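Local coordinates for protein xylulose kinase (Escherichia coli, PDB 2ITM) that phosphorylates D-xylulose to D-xylulose 5-phosphate with ATP, as a homodimeric member of the FGGY kinase family, at residues 47-52 and 218-223; 155-158 and 164-167. All blocks are in the same frame, centred on the assembly; numbering follows the deposited sequence.

Contact 1: residues 47-52 and 218-223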
loop_
_atom_site.group_PDB
_atom_site.type_symbol
_atom_site.label_atom_id
_atom_site.label_comp_id
_atom_site.label_asym_id
_atom_site.label_seq_id
_atom_site.Cartn_x
_atom_site.Cartn_y
_atom_site.Cartn_z
ATOM N N GLN A 47 -7.619 -23.074 -34.116
ATOM C CA GLN A 47 -6.536 -22.121 -34.013
ATOM C C GLN A 47 -5.214 -22.750 -33.584
ATOM O O GLN A 47 -4.163 -22.279 -33.984
ATOM C CB GLN A 47 -6.904 -20.955 -33.097
ATOM C CG GLN A 47 -5.935 -19.765 -33.186
ATOM C CD GLN A 47 -6.000 -18.802 -31.973
ATOM O OE1 GLN A 47 -6.608 -19.125 -30.953
ATOM N NE2 GLN A 47 -5.372 -17.636 -32.100
ATOM N N TRP A 48 -5.267 -23.805 -32.777
ATOM C CA TRP A 48 -4.069 -24.569 -32.440
ATOM C C TRP A 48 -3.441 -25.147 -33.695
ATOM O O TRP A 48 -2.241 -25.097 -33.882
ATOM C CB TRP A 48 -4.374 -25.697 -31.462
ATOM C CG TRP A 48 -4.906 -25.267 -30.144
ATOM C CD1 TRP A 48 -4.743 -24.065 -29.547
ATOM C CD2 TRP A 48 -5.693 -26.066 -29.240
ATOM N NE1 TRP A 48 -5.371 -24.036 -28.317
ATOM C CE2 TRP A 48 -5.965 -25.274 -28.112
ATOM C CE3 TRP A 48 -6.189 -27.369 -29.273
ATOM C CZ2 TRP A 48 -6.721 -25.721 -27.041
ATOM C CZ3 TRP A 48 -6.932 -27.818 -28.226
ATOM C CH2 TRP A 48 -7.196 -27.010 -27.127
ATOM N N TRP A 49 -4.273 -25.701 -34.560
ATOM C CA TRP A 49 -3.749 -26.370 -35.720
ATOM C C TRP A 49 -3.177 -25.363 -36.693
ATOM O O TRP A 49 -2.052 -25.507 -37.133
ATOM C CB TRP A 49 -4.797 -27.226 -36.407
ATOM C CG TRP A 49 -4.353 -27.654 -37.756
ATOM C CD1 TRP A 49 -4.755 -27.148 -38.944
ATOM C CD2 TRP A 49 -3.388 -28.655 -38.060
ATOM N NE1 TRP A 49 -4.117 -27.784 -39.973
ATOM C CE2 TRP A 49 -3.266 -28.714 -39.452
ATOM C CE3 TRP A 49 -2.606 -29.514 -37.292
ATOM C CZ2 TRP A 49 -2.411 -29.588 -40.083
ATOM C CZ3 TRP A 49 -1.787 -30.370 -37.911
ATOM C CH2 TRP A 49 -1.694 -30.411 -39.292
ATOM N N GLN A 50 -3.961 -24.350 -37.026
ATOM C CA GLN A 50 -3.513 -23.350 -37.972
ATOM C C GLN A 50 -2.210 -22.713 -37.516
ATOM O O GLN A 50 -1.325 -22.468 -38.316
ATOM C CB GLN A 50 -4.589 -22.289 -38.223
ATOM C CG GLN A 50 -5.885 -22.829 -38.826
ATOM C CD GLN A 50 -5.679 -23.548 -40.141
ATOM O OE1 GLN A 50 -6.454 -24.423 -40.501
ATOM N NE2 GLN A 50 -4.637 -23.182 -40.856
ATOM N N ALA A 51 -2.092 -22.463 -36.224
ATOM C CA ALA A 51 -0.866 -21.923 -35.684
ATOM C C ALA A 51 0.301 -22.870 -35.842
ATOM O O ALA A 51 1.388 -22.450 -36.199
ATOM C CB ALA A 51 -1.031 -21.528 -34.249
ATOM N N THR A 52 0.081 -24.149 -35.564
ATOM C CA THR A 52 1.131 -25.144 -35.658
ATOM C C THR A 52 1.566 -25.353 -37.105
ATOM O O THR A 52 2.745 -25.483 -37.386
ATOM C CB THR A 52 0.684 -26.485 -35.062
ATOM O OG1 THR A 52 0.335 -26.328 -33.688
ATOM C CG2 THR A 52 1.838 -27.454 -35.030
ATOM N N LYS A 218 3.713 -34.416 -46.043
ATOM C CA LYS A 218 3.923 -33.697 -47.287
ATOM C C LYS A 218 3.814 -32.183 -47.168
ATOM O O LYS A 218 4.681 -31.456 -47.627
ATOM C CB LYS A 218 3.020 -34.234 -48.396
ATOM C CG LYS A 218 3.325 -33.640 -49.758
ATOM C CD LYS A 218 2.068 -33.427 -50.565
ATOM C CE LYS A 218 2.371 -32.845 -51.921
ATOM N NZ LYS A 218 2.500 -33.923 -52.945
ATOM N N ALA A 219 2.750 -31.715 -46.543
ATOM C CA ALA A 219 2.563 -30.299 -46.335
ATOM C C ALA A 219 3.726 -29.643 -45.610
ATOM O O ALA A 219 3.977 -28.468 -45.799
ATOM C CB ALA A 219 1.283 -30.039 -45.620
ATOM N N TRP A 220 4.425 -30.414 -44.782
ATOM C CA TRP A 220 5.444 -29.880 -43.887
ATOM C C TRP A 220 6.850 -30.169 -44.401
ATOM O O TRP A 220 7.832 -29.776 -43.805
ATOM C CB TRP A 220 5.274 -30.447 -42.474
ATOM C CG TRP A 220 4.144 -29.854 -41.672
ATOM C CD1 TRP A 220 3.348 -28.814 -42.014
ATOM C CD2 TRP A 220 3.698 -30.284 -40.388
ATOM N NE1 TRP A 220 2.434 -28.563 -41.026
ATOM C CE2 TRP A 220 2.627 -29.458 -40.016
ATOM C CE3 TRP A 220 4.096 -31.288 -39.507
ATOM C CZ2 TRP A 220 1.961 -29.606 -38.811
ATOM C CZ3 TRP A 220 3.436 -31.424 -38.327
ATOM C CH2 TRP A 220 2.385 -30.593 -37.984
ATOM N N GLY A 221 6.925 -30.861 -45.525
ATOM C CA GLY A 221 8.189 -31.184 -46.149
ATOM C C GLY A 221 8.982 -32.182 -45.342
ATOM O O GLY A 221 10.171 -32.014 -45.132
ATOM N N MET A 222 8.304 -33.216 -44.873
ATOM C CA MET A 222 8.979 -34.258 -44.141
ATOM C C MET A 222 8.458 -35.653 -44.424
ATOM O O MET A 222 7.427 -35.819 -45.049
ATOM C CB MET A 222 9.038 -33.944 -42.640
ATOM C CG MET A 222 7.717 -33.712 -41.957
ATOM S SD MET A 222 7.820 -32.598 -40.544
ATOM C CE MET A 222 8.753 -33.637 -39.444
ATOM N N ALA A 223 9.190 -36.649 -43.953
ATOM C CA ALA A 223 8.750 -38.046 -43.981
ATOM C C ALA A 223 7.607 -38.316 -43.007
ATOM O O ALA A 223 7.409 -37.562 -42.073
ATOM C CB ALA A 223 9.913 -38.958 -43.696
#
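In the N-terminal domain of this FGGY kinase, an actin-like ATPase fold, Trp-49 of helix 45-62 meets Trp-220 in the last turn of helix 214-220. The two indoles come from opposite directions, and their benzene rings do the touching. CH2 of Trp-49 lies 3.8 Å from CZ2 of Trp-220. The planes are near parallel, at 24°, but the rings are slid well apart. Their six-membered centroids are 5.7 Å from each other, so there is little overlap and this is not a full stack. The indole of Trp-49 reaches Trp-220 because its CG is anti to the backbone N (chi1 167°), which brings the end of the ring nearer the other helix. The methyl of Thr-52 adds a looser contact, with CG2 4.3 Å from CH2 of Trp-220. Around the pair, Arg-159 makes a cation-pi contact with Trp-49, and Met-160 and Met-56 pack on Trp-220. The indole NE1 of Trp-220 is hydrogen-bonded to Asp-53 OD2, which gives this buried ring a polar tie to helix 45-62. Just after Trp-220, Gly-221, with positive phi, forms a Schellman motif with the last turn. In the facing helix, Trp-48 O accepts from both Thr-52 N and Thr-52 OG1. The two donors reach it from opposite faces of the carbonyl plane, and Thr-52 OG1 lies 2.9 Å from Trp-48 O.

Contact 2: residues 155-158 and 164-167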
loop_
_atom_site.group_PDB
_atom_site.type_symbol
_atom_site.label_atom_id
_atom_site.label_comp_id
_atom_site.label_asym_id
_atom_site.label_seq_id
_atom_site.Cartn_x
_atom_site.Cartn_y
_atom_site.Cartn_z
ATOM N N TYR A 155 -5.072 -33.255 -29.001
ATOM C CA TYR A 155 -5.899 -32.915 -30.146
ATOM C C TYR A 155 -5.008 -32.655 -31.345
ATOM O O TYR A 155 -5.279 -33.109 -32.435
ATOM C CB TYR A 155 -6.786 -31.701 -29.891
ATOM C CG TYR A 155 -7.447 -31.192 -31.150
ATOM C CD1 TYR A 155 -8.569 -31.803 -31.658
ATOM C CD2 TYR A 155 -6.927 -30.118 -31.842
ATOM C CE1 TYR A 155 -9.166 -31.342 -32.804
ATOM C CE2 TYR A 155 -7.509 -29.654 -32.983
ATOM C CZ TYR A 155 -8.626 -30.270 -33.470
ATOM O OH TYR A 155 -9.201 -29.814 -34.620
ATOM N N LEU A 156 -3.925 -31.941 -31.091
ATOM C CA LEU A 156 -2.863 -31.752 -32.051
ATOM C C LEU A 156 -2.330 -33.049 -32.648
ATOM O O LEU A 156 -2.208 -33.168 -33.854
ATOM C CB LEU A 156 -1.740 -30.935 -31.433
ATOM C CG LEU A 156 -0.971 -30.020 -32.351
ATOM C CD1 LEU A 156 -1.884 -29.306 -33.317
ATOM C CD2 LEU A 156 -0.191 -29.027 -31.532
ATOM N N ARG A 157 -2.020 -34.016 -31.793
ATOM C CA ARG A 157 -1.616 -35.327 -32.249
ATOM C C ARG A 157 -2.606 -35.955 -33.223
ATOM O O ARG A 157 -2.226 -36.405 -34.279
ATOM C CB ARG A 157 -1.340 -36.257 -31.068
ATOM C CG ARG A 157 -0.960 -37.663 -31.459
ATOM C CD ARG A 157 -1.194 -38.707 -30.388
ATOM N NE ARG A 157 -0.946 -38.165 -29.067
ATOM C CZ ARG A 157 0.247 -37.852 -28.612
ATOM N NH1 ARG A 157 1.315 -38.056 -29.358
ATOM N NH2 ARG A 157 0.373 -37.346 -27.408
ATOM N N LEU A 158 -3.878 -35.980 -32.848
ATOM C CA LEU A 158 -4.935 -36.522 -33.693
ATOM C C LEU A 158 -4.980 -35.866 -35.069
ATOM O O LEU A 158 -5.049 -36.536 -36.078
ATOM C CB LEU A 158 -6.282 -36.411 -32.996
ATOM C CG LEU A 158 -7.511 -36.745 -33.832
ATOM C CD1 LEU A 158 -7.666 -38.222 -33.953
ATOM C CD2 LEU A 158 -8.757 -36.112 -33.261
ATOM N N PHE A 164 -5.755 -41.389 -31.390
ATOM C CA PHE A 164 -6.169 -40.874 -30.095
ATOM C C PHE A 164 -5.225 -41.371 -29.010
ATOM O O PHE A 164 -5.308 -42.509 -28.593
ATOM C CB PHE A 164 -7.595 -41.326 -29.737
ATOM C CG PHE A 164 -8.650 -40.913 -30.728
ATOM C CD1 PHE A 164 -8.924 -41.689 -31.832
ATOM C CD2 PHE A 164 -9.379 -39.760 -30.549
ATOM C CE1 PHE A 164 -9.885 -41.312 -32.731
ATOM C CE2 PHE A 164 -10.343 -39.388 -31.450
ATOM C CZ PHE A 164 -10.595 -40.160 -32.535
ATOM N N ALA A 165 -4.341 -40.503 -28.539
ATOM C CA ALA A 165 -3.351 -40.898 -27.558
ATOM C C ALA A 165 -2.884 -39.766 -26.651
ATOM O O ALA A 165 -2.832 -38.625 -27.055
ATOM C CB ALA A 165 -2.189 -41.555 -28.222
ATOM N N SER A 166 -2.535 -40.113 -25.419
ATOM C CA SER A 166 -1.854 -39.204 -24.520
ATOM C C SER A 166 -0.695 -39.855 -23.765
ATOM O O SER A 166 -0.461 -41.033 -23.894
ATOM C CB SER A 166 -2.850 -38.583 -23.539
ATOM O OG SER A 166 -2.315 -37.455 -22.902
ATOM N N ASP A 167 -0.029 -39.045 -22.970
ATOM C CA ASP A 167 1.009 -39.511 -22.080
ATOM C C ASP A 167 0.606 -39.403 -20.615
ATOM O O ASP A 167 -0.312 -38.712 -20.279
ATOM C CB ASP A 167 2.308 -38.763 -22.338
ATOM C CG ASP A 167 2.339 -37.418 -21.683
ATOM O OD1 ASP A 167 2.984 -37.288 -20.650
ATOM O OD2 ASP A 167 1.750 -36.435 -22.136
#
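Arg-157 of helix 152-161 reaches across to the carbonyl of Ala-165 in strand 165-167, just after the loop that follows the helix. This is a local helix-loop-strand unit of the N-terminal FGGY domain. The bond runs from Arg-157 NE to Ala-165 O at 2.8 Å, with an N-H...O angle of 149°. The donor stands above the carbonyl plane, 56° out of it. CG of Arg-157 is anti to the backbone N (chi1 178°), and the chain then bends at chi3. The bend turns NE toward Ala-165 O; CD, just before it, lies beside the methyl of Ala-165, with Arg-157 CD to Ala-165 CB 3.7 Å.

One residue on, Leu-158 and Phe-164 lie side by side and point the same way. CD1 of Leu-158 sits over the centre of one face of the Phe-164 ring, 3.8 Å from its centroid, in a CH-pi contact. The second methyl, Leu-158 CD2, comes to 4.1 Å from Phe-164 CE2. Lys-148 makes a cation-pi contact with the same ring.

The second shell holds the buried guanidinium. Its NH2 forms a salt bridge with Asp-154 and a hydrogen bond to Ala-229 O, while NH1 bonds to Val-228 O, so the arginine also joins the helix to strand 226-232. With an alanine here, Ala-165 O would probably lose its side-chain donor and Asp-154 the positive charge it pairs with. Asp-154 also takes a hydrogen bond with Ser-166 OG. Strand 165-167 pairs in parallel with strand 201-203. At its end Asp-167 is the N-cap of helix 168-172, and its OD2 forms a salt bridge with Lys-153 NZ.

Contacts 1 and 2 lie in the same N-terminal domain, with centres about 15 Å apart, and contact 2 falls within the chain between the two segments of contact 1. They meet through helices 45-62 and 152-161. Leu-156 is wedged against the first helix, its CD2 3.5 Å from Thr-52 OG1 and its CD1 4.0 Å from Trp-49 CE3. Beside it, Tyr-155 CD2 packs 3.8 Å from Trp-48 CE3. Neither contact touches the sugar. The side chain of Ser-166 is about 12 Å from the bound D-xylulose, and that of Thr-52 is about 9 Å from the side chain of Asp-6, a residue thought to be important for activity.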